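Local coordinates for PmbA-related protein (Thermotoga maritima, PDB 1VL4), which is of uncertain biological role but belongs to the U62 peptidase family, consistent with metallopeptidase activity, and was proposed to modulate DNA gyrase, at residues K27-E32 against E90-L95; M132-K137 against V154-M159; M250-I255 against V344-M349. All coordinates share one frame; numbering follows the deposited sequence. Where two conformers were deposited one is given.

Contact 1 of 3, residues K27-E32 against E90-L95; sequences KKNGVE and EALSNL
V31 and L92 meet branch to branch, CG1 of V31 lying 4.0 Å from CD1 of L92, and this single apolar touch carries most of a small contact that buries 106 Å² in all. Their side chains cross obliquely, and the backbones stay well apart, 8.9 Å between the CA atoms of V31 and L92. L92 spans that distance because its CG stands anti to the backbone N (chi1 -158°), which sends both methyls across to the other segment. Its second branch grazes the amide of N29, with L92 CD2 4.5 Å from N29 OD1, a loose van der Waals approach at the margin. The other end of that amide is engaged within its own helix, where N29 ND2 bonds to the carbonyl of L25. One residue further on, G30 ends helix 15-29 in a Schellman motif. Its positive phi (67°) turns the chain out of the last helical turn and into the extended course that carries V31 in toward L92. F88, one turn before L92, touches both N29 and V31. V31 also lies on V67 and K69 of strand 51-69; A91 of helix 84-93 rests on V67 too, and L95, just past that helix, on K69. The contact thus joins the exit of helix 15-29 to the last turn of helix 84-93 above strand 51-69, just where E32 enters the sheet by backbone bonding to L68.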
ATOM      1  N   LYS A  27      -7.215 -12.595  35.130  1.00 15.89           N
ATOM      2  CA  LYS A  27      -7.809 -13.423  36.179  1.00 16.46           C
ATOM      3  C   LYS A  27      -8.683 -12.592  37.100  1.00 16.04           C
ATOM      4  O   LYS A  27      -9.807 -12.984  37.389  1.00 13.24           O
ATOM      5  CB  LYS A  27      -6.718 -14.105  37.000  1.00 20.31           C
ATOM      6  CG  LYS A  27      -6.032 -15.308  36.312  1.00 30.00           C
ATOM      7  CD  LYS A  27      -5.114 -15.961  37.368  1.00 41.85           C
ATOM      8  CE  LYS A  27      -3.881 -16.614  36.774  1.00 42.85           C
ATOM      9  NZ  LYS A  27      -2.767 -16.600  37.780  1.00 41.57           N
ATOM     10  N   LYS A  28      -8.185 -11.425  37.500  1.00 14.44           N
ATOM     11  CA  LYS A  28      -8.947 -10.519  38.369  1.00 20.15           C
ATOM     12  C   LYS A  28     -10.266 -10.114  37.735  1.00 18.25           C
ATOM     13  O   LYS A  28     -11.223  -9.968  38.423  1.00 14.22           O
ATOM     14  CB  LYS A  28      -8.141  -9.264  38.716  1.00 20.67           C
ATOM     15  CG  LYS A  28      -8.826  -8.340  39.727  1.00 26.33           C
ATOM     16  N   ASN A  29     -10.314  -9.981  36.408  1.00 16.44           N
ATOM     17  CA  ASN A  29     -11.517  -9.463  35.739  1.00 15.34           C
ATOM     18  C   ASN A  29     -12.443 -10.513  35.088  1.00 13.68           C
ATOM     19  O   ASN A  29     -13.480 -10.176  34.503  1.00 14.78           O
ATOM     20  CB  ASN A  29     -11.116  -8.342  34.764  1.00 16.40           C
ATOM     21  CG  ASN A  29     -10.718  -7.040  35.499  1.00 14.18           C
ATOM     22  OD1 ASN A  29     -11.574  -6.224  35.812  1.00 19.68           O
ATOM     23  ND2 ASN A  29      -9.410  -6.866  35.797  1.00 11.64           N
ATOM     24  N   GLY A  30     -12.114 -11.790  35.246  1.00 13.23           N
ATOM     25  CA  GLY A  30     -12.918 -12.856  34.647  1.00 13.12           C
ATOM     26  C   GLY A  30     -12.873 -12.866  33.115  1.00 11.33           C
ATOM     27  O   GLY A  30     -13.858 -13.189  32.462  1.00  9.42           O
ATOM     28  N   VAL A  31     -11.733 -12.514  32.540  1.00  9.55           N
ATOM     29  CA  VAL A  31     -11.517 -12.634  31.100  1.00  9.30           C
ATOM     30  C   VAL A  31     -10.264 -13.440  30.796  1.00  9.77           C
ATOM     31  O   VAL A  31      -9.455 -13.707  31.700  1.00  8.29           O
ATOM     32  CB  VAL A  31     -11.431 -11.218  30.454  1.00  7.22           C
ATOM     33  CG1 VAL A  31     -12.667 -10.413  30.796  1.00 12.86           C
ATOM     34  CG2 VAL A  31     -10.172 -10.465  30.881  1.00  6.92           C
ATOM     35  N   GLU A  32     -10.102 -13.858  29.536  1.00  8.93           N
ATOM     36  CA  GLU A  32      -8.857 -14.425  29.099  1.00  7.91           C
ATOM     37  C   GLU A  32      -8.099 -13.284  28.417  1.00  9.34           C
ATOM     38  O   GLU A  32      -8.714 -12.301  27.992  1.00  9.64           O
ATOM     39  CB  GLU A  32      -9.032 -15.583  28.100  1.00 11.83           C
ATOM     40  CG  GLU A  32     -10.043 -16.633  28.515  1.00 13.56           C
ATOM     41  CD  GLU A  32      -9.613 -17.412  29.739  1.00 16.41           C
ATOM     42  OE1 GLU A  32      -8.429 -17.327  30.131  1.00 12.04           O
ATOM     43  OE2 GLU A  32     -10.476 -18.101  30.316  1.00 15.09           O
ATOM     44  N   GLU A  90      -7.824  -0.557  28.105  1.00 12.03           N
ATOM     45  CA  GLU A  90      -8.153  -0.136  26.746  1.00 11.15           C
ATOM     46  C   GLU A  90      -8.746  -1.296  25.956  1.00  7.79           C
ATOM     47  O   GLU A  90      -9.781  -1.162  25.307  1.00  7.45           O
ATOM     48  CB  GLU A  90      -6.898   0.411  26.074  1.00 13.34           C
ATOM     49  CG  GLU A  90      -7.124   1.077  24.740  1.00 16.70           C
ATOM     50  CD  GLU A  90      -7.867   2.420  24.802  1.00 13.68           C
ATOM     51  OE1 GLU A  90      -8.204   2.954  25.877  1.00 15.80           O
ATOM     52  OE2 GLU A  90      -8.157   2.918  23.718  1.00 16.74           O
ATOM     53  N   ALA A  91      -8.126  -2.468  26.044  1.00 10.05           N
ATOM     54  CA  ALA A  91      -8.616  -3.667  25.310  1.00  7.18           C
ATOM     55  C   ALA A  91      -9.980  -4.064  25.853  1.00  8.22           C
ATOM     56  O   ALA A  91     -10.878  -4.429  25.093  1.00  7.43           O
ATOM     57  CB  ALA A  91      -7.659  -4.821  25.454  1.00  7.52           C
ATOM     58  N   LEU A  92     -10.133  -3.993  27.169  1.00  9.75           N
ATOM     59  CA  LEU A  92     -11.383  -4.367  27.811  1.00 14.04           C
ATOM     60  C   LEU A  92     -12.501  -3.437  27.306  1.00 12.91           C
ATOM     61  O   LEU A  92     -13.614  -3.861  26.926  1.00 11.95           O
ATOM     62  CB  LEU A  92     -11.211  -4.237  29.328  1.00 16.15           C
ATOM     63  CG  LEU A  92     -12.174  -5.040  30.199  1.00 20.49           C
ATOM     64  CD1 LEU A  92     -11.893  -6.514  30.076  1.00 23.28           C
ATOM     65  CD2 LEU A  92     -12.091  -4.567  31.678  1.00 19.42           C
ATOM     66  N   SER A  93     -12.191  -2.144  27.243  1.00  9.97           N
ATOM     67  CA  SER A  93     -13.185  -1.214  26.807  1.00 12.02           C
ATOM     68  C   SER A  93     -13.636  -1.489  25.362  1.00 10.47           C
ATOM     69  O   SER A  93     -14.784  -1.271  25.029  1.00 15.60           O
ATOM     70  CB  SER A  93     -12.738   0.245  27.042  1.00 13.62           C
ATOM     71  OG  SER A  93     -13.507   1.105  26.240  1.00 26.61           O
ATOM     72  N   ASN A  94     -12.767  -1.991  24.511  1.00  9.08           N
ATOM     73  CA  ASN A  94     -13.152  -2.343  23.166  1.00  9.16           C
ATOM     74  C   ASN A  94     -14.009  -3.602  23.010  1.00 14.00           C
ATOM     75  O   ASN A  94     -14.417  -3.941  21.888  1.00 14.17           O
ATOM     76  CB  ASN A  94     -11.920  -2.443  22.274  1.00 10.41           C
ATOM     77  CG  ASN A  94     -11.209  -1.071  22.088  1.00  2.00           C
ATOM     78  OD1 ASN A  94     -11.801  -0.019  22.276  1.00  8.47           O
ATOM     79  ND2 ASN A  94      -9.945  -1.121  21.709  1.00 12.93           N
ATOM     80  N   LEU A  95     -14.252  -4.321  24.104  1.00 16.07           N
ATOM     81  CA  LEU A  95     -15.183  -5.464  24.051  1.00 19.41           C
ATOM     82  C   LEU A  95     -16.569  -5.052  23.572  1.00 17.14           C
ATOM     83  O   LEU A  95     -17.215  -5.807  22.896  1.00 20.03           O
ATOM     84  CB  LEU A  95     -15.336  -6.141  25.411  1.00 21.31           C
ATOM     85  CG  LEU A  95     -14.239  -7.144  25.756  1.00 17.11           C
ATOM     86  CD1 LEU A  95     -14.477  -7.611  27.202  1.00 23.04           C
ATOM     87  CD2 LEU A  95     -14.170  -8.327  24.812  1.00 19.25           C
TER

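Contact 2 of 3, residues M132-K137 against V154-M159; sequences MDMAKK and VMYKDM
Y156, whose ring meets M134 across the contact, is held at its far end by D158: Y156 OH donates to D158 OD2 over 2.5 Å. The acceptor lies in the plane of the ring, at its edge, and uses the anti lone pair of OD2, the one directed away from the other carboxylate oxygen. The same OD2 forms a salt bridge with K131 of helix 128-143, so a buried carboxylate oxygen is gripped by a phenol and an ammonium. That positive charge would tend to stabilise the ionised carboxylate. With its hydroxyl fixed in this way, the ring has its CE2 side turned to M134. M134 SD lies 4.3 Å from Y156 CE2 and 5.5 Å from the ring centroid, a Met-aromatic contact in which the sulfur approaches obliquely, 65° off the ring normal. M134 also reaches L208 and P210 beyond the two segments. Closer to the strand, A135 brings the backbones together, its CA 6.3 Å from that of Y156. V154 points its CG1 at the helix by setting it anti to the backbone N (chi1 170°). This methyl is 3.6 Å from A135 O and 4.0 Å from A135 CB, packing against main chain and side chain alike. V154 and Y156, two residues apart, share one face of strand 148-167, and F123 and L126 add to the cover of the tyrosine. Here a helix packs on an antiparallel sheet: helix 128-143 leads directly into the strand it covers, and A135 also rests on L45 of the adjacent strand 32-48.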
ATOM      1  N   MET A 132      26.541  -4.219   0.517  1.00  8.59           N
ATOM      2  CA  MET A 132      26.653  -3.330  -0.596  1.00 13.49           C
ATOM      3  C   MET A 132      27.366  -4.028  -1.722  1.00 12.73           C
ATOM      4  O   MET A 132      26.979  -3.880  -2.885  1.00 11.59           O
ATOM      5  CB  MET A 132      27.429  -2.053  -0.229  1.00 14.62           C
ATOM      6  CG  MET A 132      26.697  -1.153   0.715  1.00 21.15           C
ATOM      7  SD  MET A 132      27.848   0.048   1.483  1.00 29.78           S
ATOM      8  CE  MET A 132      28.591   0.778   0.022  1.00 32.35           C
ATOM      9  N   ASP A 133      28.417  -4.773  -1.386  1.00 14.86           N
ATOM     10  CA  ASP A 133      29.255  -5.417  -2.415  1.00 14.05           C
ATOM     11  C   ASP A 133      28.455  -6.499  -3.175  1.00 11.99           C
ATOM     12  O   ASP A 133      28.607  -6.632  -4.390  1.00 12.20           O
ATOM     13  CB  ASP A 133      30.556  -5.984  -1.820  1.00 14.69           C
ATOM     14  CG  ASP A 133      31.613  -4.893  -1.503  1.00 20.93           C
ATOM     15  OD1 ASP A 133      31.548  -3.759  -2.029  1.00 27.43           O
ATOM     16  OD2 ASP A 133      32.537  -5.169  -0.710  1.00 31.80           O
ATOM     17  N   MET A 134      27.570  -7.211  -2.488  1.00 14.29           N
ATOM     18  CA  MET A 134      26.624  -8.104  -3.161  1.00 15.04           C
ATOM     19  C   MET A 134      25.737  -7.416  -4.236  1.00 14.81           C
ATOM     20  O   MET A 134      25.568  -7.930  -5.351  1.00 10.52           O
ATOM     21  CB  MET A 134      25.738  -8.842  -2.150  1.00 15.54           C
ATOM     22  CG  MET A 134      26.514  -9.836  -1.322  1.00 16.72           C
ATOM     23  SD  MET A 134      25.513 -10.735  -0.063  1.00 21.45           S
ATOM     24  CE  MET A 134      24.757 -11.882  -1.115  1.00 18.47           C
ATOM     25  N   ALA A 135      25.138  -6.290  -3.866  1.00 14.79           N
ATOM     26  CA  ALA A 135      24.315  -5.503  -4.779  1.00 13.53           C
ATOM     27  C   ALA A 135      25.128  -4.961  -5.955  1.00 11.72           C
ATOM     28  O   ALA A 135      24.711  -5.099  -7.107  1.00 10.90           O
ATOM     29  CB  ALA A 135      23.625  -4.390  -4.003  1.00 16.42           C
ATOM     30  N   LYS A 136      26.289  -4.362  -5.685  1.00 12.29           N
ATOM     31  CA  LYS A 136      27.201  -3.899  -6.735  1.00 12.44           C
ATOM     32  C   LYS A 136      27.692  -4.995  -7.681  1.00 11.06           C
ATOM     33  O   LYS A 136      27.860  -4.773  -8.883  1.00 11.71           O
ATOM     34  CB  LYS A 136      28.409  -3.149  -6.138  1.00 14.83           C
ATOM     35  CG  LYS A 136      28.064  -1.938  -5.301  1.00 18.32           C
ATOM     36  CD  LYS A 136      29.312  -1.306  -4.705  1.00 21.39           C
ATOM     37  CE  LYS A 136      29.049   0.104  -4.150  1.00 29.49           C
ATOM     38  NZ  LYS A 136      30.051   0.495  -3.096  1.00 32.26           N
ATOM     39  N   LYS A 137      27.912  -6.189  -7.157  1.00  8.68           N
ATOM     40  CA  LYS A 137      28.293  -7.290  -7.968  1.00 10.34           C
ATOM     41  C   LYS A 137      27.123  -7.713  -8.868  1.00 11.08           C
ATOM     42  O   LYS A 137      27.332  -8.015 -10.033  1.00 12.65           O
ATOM     43  CB  LYS A 137      28.747  -8.449  -7.093  1.00 14.67           C
ATOM     44  CG  LYS A 137      29.302  -9.631  -7.862  1.00 23.04           C
ATOM     45  CD  LYS A 137      30.680  -9.302  -8.489  1.00 31.14           C
ATOM     46  CE  LYS A 137      31.010 -10.248  -9.643  1.00 36.13           C
ATOM     47  NZ  LYS A 137      32.228  -9.819 -10.403  1.00 37.14           N
ATOM     48  N   VAL A 154      18.622  -2.714  -8.793  1.00 12.53           N
ATOM     49  CA  VAL A 154      19.101  -3.869  -8.027  1.00  9.05           C
ATOM     50  C   VAL A 154      18.633  -3.639  -6.600  1.00  9.57           C
ATOM     51  O   VAL A 154      18.784  -2.539  -6.031  1.00  8.59           O
ATOM     52  CB  VAL A 154      20.633  -4.019  -8.069  1.00  7.75           C
ATOM     53  CG1 VAL A 154      21.111  -5.054  -7.084  1.00 10.85           C
ATOM     54  CG2 VAL A 154      21.115  -4.351  -9.459  1.00 12.09           C
ATOM     55  N   MET A 155      18.032  -4.653  -6.037  1.00 13.40           N
ATOM     56  CA  MET A 155      17.586  -4.574  -4.671  1.00 17.23           C
ATOM     57  C   MET A 155      18.050  -5.749  -3.795  1.00  9.79           C
ATOM     58  O   MET A 155      17.896  -6.915  -4.127  1.00 10.60           O
ATOM     59  CB  MET A 155      16.080  -4.425  -4.640  1.00 13.34           C
ATOM     60  CG  MET A 155      15.521  -3.900  -3.316  1.00 32.35           C
ATOM     61  SD  MET A 155      13.747  -4.187  -3.248  1.00 42.06           S
ATOM     62  CE  MET A 155      13.383  -3.397  -4.873  1.00 32.18           C
ATOM     63  N   TYR A 156      18.561  -5.380  -2.622  1.00 12.26           N
ATOM     64  CA  TYR A 156      18.970  -6.293  -1.564  1.00 10.09           C
ATOM     65  C   TYR A 156      18.051  -6.085  -0.346  1.00  9.45           C
ATOM     66  O   TYR A 156      17.792  -4.945   0.066  1.00  8.21           O
ATOM     67  CB  TYR A 156      20.452  -5.998  -1.182  1.00 11.54           C
ATOM     68  CG  TYR A 156      20.912  -6.783   0.063  1.00 11.39           C
ATOM     69  CD1 TYR A 156      20.665  -6.299   1.358  1.00  9.17           C
ATOM     70  CD2 TYR A 156      21.534  -8.030  -0.064  1.00 15.12           C
ATOM     71  CE1 TYR A 156      21.016  -7.032   2.494  1.00 10.40           C
ATOM     72  CE2 TYR A 156      21.918  -8.736   1.041  1.00 18.08           C
ATOM     73  CZ  TYR A 156      21.646  -8.238   2.336  1.00 15.20           C
ATOM     74  OH  TYR A 156      22.004  -8.986   3.449  1.00 16.20           O
ATOM     75  N   LYS A 157      17.663  -7.170   0.296  1.00  8.44           N
ATOM     76  CA  LYS A 157      17.038  -7.092   1.573  1.00 11.00           C
ATOM     77  C   LYS A 157      17.362  -8.264   2.494  1.00 11.48           C
ATOM     78  O   LYS A 157      17.406  -9.402   2.048  1.00 13.54           O
ATOM     79  CB  LYS A 157      15.512  -6.993   1.422  1.00 11.85           C
ATOM     80  CG  LYS A 157      14.850  -6.700   2.774  1.00 24.67           C
ATOM     81  CD  LYS A 157      13.404  -6.232   2.656  1.00 35.20           C
ATOM     82  CE  LYS A 157      12.832  -5.919   4.026  1.00 38.66           C
ATOM     83  NZ  LYS A 157      11.372  -5.558   3.927  1.00 39.66           N
ATOM     84  N   ASP A 158      17.601  -7.974   3.775  1.00  8.48           N
ATOM     85  CA  ASP A 158      17.560  -9.016   4.763  1.00  9.10           C
ATOM     86  C   ASP A 158      16.718  -8.633   5.951  1.00 11.65           C
ATOM     87  O   ASP A 158      16.434  -7.442   6.190  1.00 11.90           O
ATOM     88  CB  ASP A 158      18.974  -9.470   5.188  1.00  5.65           C
ATOM     89  CG  ASP A 158      19.760  -8.428   5.945  1.00 11.71           C
ATOM     90  OD1 ASP A 158      19.299  -7.953   6.995  1.00 20.40           O
ATOM     91  OD2 ASP A 158      20.899  -8.099   5.521  1.00 15.56           O
ATOM     92  N   MET A 159      16.229  -9.650   6.674  0.50 13.85           N
ATOM     93  CA  MET A 159      15.263  -9.466   7.765  0.50 17.14           C
ATOM     94  C   MET A 159      15.456 -10.569   8.815  0.50 13.98           C
ATOM     95  O   MET A 159      15.699 -11.742   8.436  0.50 13.35           O
ATOM     96  CB  MET A 159      13.797  -9.461   7.210  0.65 18.59           C
ATOM     97  CG  MET A 159      12.736  -8.836   8.167  0.65 29.45           C
ATOM     98  SD  MET A 159      11.292  -8.092   7.317  0.65 28.27           S
ATOM     99  CE  MET A 159      10.504  -7.275   8.703  0.65 30.47           C
TER

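Contact 3 of 3, residues M250-I255 against V344-M349; sequences MFIPMI and VNLMLM
L346 reaches from its strand into a cluster formed by F251, I252 and I255, and each of the three is met in a different orientation. F251 and L346 cross at about a right angle. L346 CD2 comes to the edge of the phenyl ring, near its plane, 4.0 Å from F251 CD2. The same methyl touches I252, whose CG1 is also 4.0 Å from L346 CD2, but here the two side chains run antiparallel alongside one another. One leucine branch is therefore shared between an aromatic edge and an aliphatic chain. The other branch serves I255: L346 CD1 lies 4.2 Å from I255 CD1, and these two side chains meet at a slant. L346 can address all three because its CG stands anti to the backbone N (chi1 -174°), extending the fork toward the helical segment. A further contact binds the cluster from within, as I255 CG2 sits 3.6 Å above one face of the F251 ring, nearer the ring's periphery than its centre. I255 has its CG1 wedged between N and C of its own backbone (chi1 61°), which leaves CG2 for the ring while CD1 continues to the leucine. No hydrogen bond crosses the contact, and its holding force is apolar. The short helix, about 252-255, is weakly bonded: I255 N makes a weak bond to F251 O at 3.4 Å. Around this buried meeting, F251 extends to L310 and L416, and I255 to V309, L267 and L319. L346 also touches I282, its neighbour on strand 282-285. Strand 345-348 runs antiparallel to 282-285 and parallel to 432-434, so helix 252-255 packs against an inner strand of a mixed sheet, with helix 412-417 beside F251.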
ATOM      1  N   MET A 250      -3.492 -15.924  -7.094  1.00 17.16           N
ATOM      2  CA  MET A 250      -4.947 -15.713  -7.185  1.00 17.28           C
ATOM      3  C   MET A 250      -5.763 -16.922  -6.681  1.00 17.73           C
ATOM      4  O   MET A 250      -6.977 -16.846  -6.491  1.00 21.28           O
ATOM      5  CB  MET A 250      -5.319 -15.285  -8.591  1.00 18.18           C
ATOM      6  CG  MET A 250      -5.568 -16.415  -9.600  1.00 15.97           C
ATOM      7  SD  MET A 250      -6.074 -15.694 -11.192  1.00 16.83           S
ATOM      8  CE  MET A 250      -7.766 -15.166 -10.879  1.00  9.84           C
ATOM      9  N   PHE A 251      -5.082 -18.031  -6.417  1.00 15.24           N
ATOM     10  CA  PHE A 251      -5.730 -19.202  -5.844  1.00 15.68           C
ATOM     11  C   PHE A 251      -5.929 -19.041  -4.330  1.00 12.90           C
ATOM     12  O   PHE A 251      -6.776 -19.677  -3.724  1.00 13.83           O
ATOM     13  CB  PHE A 251      -4.853 -20.414  -6.131  1.00 14.31           C
ATOM     14  CG  PHE A 251      -5.534 -21.740  -5.921  1.00 18.15           C
ATOM     15  CD1 PHE A 251      -6.734 -22.028  -6.536  1.00 15.34           C
ATOM     16  CD2 PHE A 251      -4.959 -22.696  -5.113  1.00 14.98           C
ATOM     17  CE1 PHE A 251      -7.360 -23.277  -6.326  1.00 17.83           C
ATOM     18  CE2 PHE A 251      -5.548 -23.929  -4.920  1.00 19.72           C
ATOM     19  CZ  PHE A 251      -6.744 -24.229  -5.531  1.00 16.09           C
ATOM     20  N   ILE A 252      -5.146 -18.175  -3.725  1.00 12.66           N
ATOM     21  CA  ILE A 252      -5.082 -18.113  -2.258  1.00 14.71           C
ATOM     22  C   ILE A 252      -6.427 -17.658  -1.617  1.00 14.29           C
ATOM     23  O   ILE A 252      -6.950 -18.365  -0.751  1.00 17.87           O
ATOM     24  CB  ILE A 252      -3.860 -17.299  -1.802  1.00 14.12           C
ATOM     25  CG1 ILE A 252      -2.576 -18.120  -2.014  1.00 16.45           C
ATOM     26  CG2 ILE A 252      -4.034 -16.846  -0.334  1.00 20.57           C
ATOM     27  CD1 ILE A 252      -1.243 -17.330  -1.746  1.00 19.02           C
ATOM     28  N   PRO A 253      -7.024 -16.540  -2.090  1.00 17.77           N
ATOM     29  CA  PRO A 253      -8.370 -16.205  -1.576  1.00 16.04           C
ATOM     30  C   PRO A 253      -9.449 -17.282  -1.809  1.00 16.42           C
ATOM     31  O   PRO A 253     -10.356 -17.444  -0.986  1.00 13.25           O
ATOM     32  CB  PRO A 253      -8.716 -14.897  -2.304  1.00 18.31           C
ATOM     33  CG  PRO A 253      -7.420 -14.345  -2.839  1.00 18.75           C
ATOM     34  CD  PRO A 253      -6.524 -15.533  -3.048  1.00 13.89           C
ATOM     35  N   MET A 254      -9.338 -18.054  -2.899  1.00 15.88           N
ATOM     36  CA  MET A 254     -10.321 -19.111  -3.225  1.00 13.31           C
ATOM     37  C   MET A 254     -10.384 -20.233  -2.205  1.00 12.59           C
ATOM     38  O   MET A 254     -11.439 -20.842  -1.984  1.00 11.65           O
ATOM     39  CB  MET A 254     -10.004 -19.757  -4.585  1.00 13.94           C
ATOM     40  CG  MET A 254      -9.756 -18.750  -5.673  1.00 13.78           C
ATOM     41  SD  MET A 254      -9.595 -19.551  -7.258  1.00 18.93           S
ATOM     42  CE  MET A 254      -9.541 -18.097  -8.297  1.00 11.48           C
ATOM     43  N   ILE A 255      -9.238 -20.520  -1.601  1.00 11.76           N
ATOM     44  CA  ILE A 255      -9.144 -21.644  -0.683  1.00 14.02           C
ATOM     45  C   ILE A 255      -9.334 -21.232   0.785  1.00 14.30           C
ATOM     46  O   ILE A 255      -9.414 -22.096   1.641  1.00 17.43           O
ATOM     47  CB  ILE A 255      -7.852 -22.486  -0.895  1.00  9.08           C
ATOM     48  CG1 ILE A 255      -6.585 -21.687  -0.667  1.00 16.88           C
ATOM     49  CG2 ILE A 255      -7.949 -23.214  -2.228  1.00 17.10           C
ATOM     50  CD1 ILE A 255      -5.288 -22.536  -0.770  1.00 14.29           C
ATOM     51  N   VAL A 344       0.972 -21.332   4.068  1.00 14.08           N
ATOM     52  CA  VAL A 344       2.291 -20.892   4.503  1.00 16.16           C
ATOM     53  C   VAL A 344       3.164 -20.876   3.231  1.00 14.52           C
ATOM     54  O   VAL A 344       3.567 -19.827   2.776  1.00 18.55           O
ATOM     55  CB  VAL A 344       2.854 -21.800   5.638  1.00 13.27           C
ATOM     56  CG1 VAL A 344       4.234 -21.377   6.020  1.00 17.61           C
ATOM     57  CG2 VAL A 344       1.912 -21.749   6.895  1.00 17.42           C
ATOM     58  N   ASN A 345       3.448 -22.049   2.687  1.00 13.84           N
ATOM     59  CA  ASN A 345       4.056 -22.163   1.367  1.00 12.48           C
ATOM     60  C   ASN A 345       3.080 -22.918   0.489  1.00 13.66           C
ATOM     61  O   ASN A 345       2.761 -24.064   0.769  1.00 12.67           O
ATOM     62  CB  ASN A 345       5.355 -22.923   1.417  1.00 13.78           C
ATOM     63  CG  ASN A 345       6.433 -22.219   2.266  1.00 17.00           C
ATOM     64  OD1 ASN A 345       7.079 -21.292   1.798  1.00 16.51           O
ATOM     65  ND2 ASN A 345       6.650 -22.721   3.518  1.00 12.61           N
ATOM     66  N   LEU A 346       2.576 -22.275  -0.543  1.00 11.93           N
ATOM     67  CA  LEU A 346       1.638 -22.955  -1.421  1.00 12.55           C
ATOM     68  C   LEU A 346       2.427 -23.502  -2.609  1.00 13.18           C
ATOM     69  O   LEU A 346       2.823 -22.730  -3.460  1.00 12.67           O
ATOM     70  CB  LEU A 346       0.542 -22.014  -1.911  1.00 13.92           C
ATOM     71  CG  LEU A 346      -0.584 -22.699  -2.727  1.00 13.79           C
ATOM     72  CD1 LEU A 346      -1.382 -23.618  -1.843  1.00 21.41           C
ATOM     73  CD2 LEU A 346      -1.443 -21.694  -3.385  1.00 15.95           C
ATOM     74  N   MET A 347       2.539 -24.836  -2.687  1.00 11.78           N
ATOM     75  CA  MET A 347       3.406 -25.506  -3.630  1.00 11.10           C
ATOM     76  C   MET A 347       2.662 -26.364  -4.637  1.00 10.00           C
ATOM     77  O   MET A 347       1.980 -27.306  -4.267  1.00 11.25           O
ATOM     78  CB  MET A 347       4.413 -26.383  -2.887  1.00  9.79           C
ATOM     79  CG  MET A 347       5.375 -27.111  -3.796  1.00 13.69           C
ATOM     80  SD  MET A 347       6.720 -27.823  -2.899  1.00 20.00           S
ATOM     81  CE  MET A 347       7.679 -28.569  -4.194  1.00 28.73           C
ATOM     82  N   LEU A 348       2.913 -26.106  -5.909  1.00  9.24           N
ATOM     83  CA  LEU A 348       2.524 -27.037  -6.968  1.00 12.85           C
ATOM     84  C   LEU A 348       3.607 -28.089  -7.083  1.00 14.07           C
ATOM     85  O   LEU A 348       4.782 -27.767  -7.271  1.00 15.68           O
ATOM     86  CB  LEU A 348       2.343 -26.320  -8.320  1.00 15.89           C
ATOM     87  CG  LEU A 348       2.085 -27.294  -9.498  1.00 17.71           C
ATOM     88  CD1 LEU A 348       0.681 -27.704  -9.403  1.00 21.45           C
ATOM     89  CD2 LEU A 348       2.312 -26.669 -10.827  1.00 24.01           C
ATOM     90  N   MET A 349       3.203 -29.351  -6.958  1.00 11.01           N
ATOM     91  CA  MET A 349       4.115 -30.424  -6.864  1.00 12.48           C
ATOM     92  C   MET A 349       4.701 -30.722  -8.246  1.00 13.77           C
ATOM     93  O   MET A 349       3.945 -30.834  -9.205  1.00 13.62           O
ATOM     94  CB  MET A 349       3.406 -31.633  -6.286  1.00 11.09           C
ATOM     95  CG  MET A 349       2.848 -31.448  -4.866  1.00 17.63           C
ATOM     96  SD  MET A 349       4.000 -30.790  -3.613  1.00 18.43           S
ATOM     97  CE  MET A 349       5.083 -32.106  -3.398  1.00 17.98           C
TER

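Overall arrangement
The three contacts follow one another along the chain without touching. Contacts 2 and 3 are buried, whereas contact 1 is partly buried and the most peripheral, its centre about 35 Å from the centre of the chain. Contacts 1 and 2, with centres about 46 Å apart, belong to the same long antiparallel sheet: strand 32-48 begins at contact 1 and runs beside strand 148-167 at contact 2. Contact 3 uses a separate mixed sheet in the C-terminal part of the protein. Chemistry varies with place: a sparse aliphatic touch between the loop following one helix and the last turn of another, a helix-on-sheet interface beside a buried tyrosine–aspartate–lysine cluster, and a wholly apolar cluster near the centre.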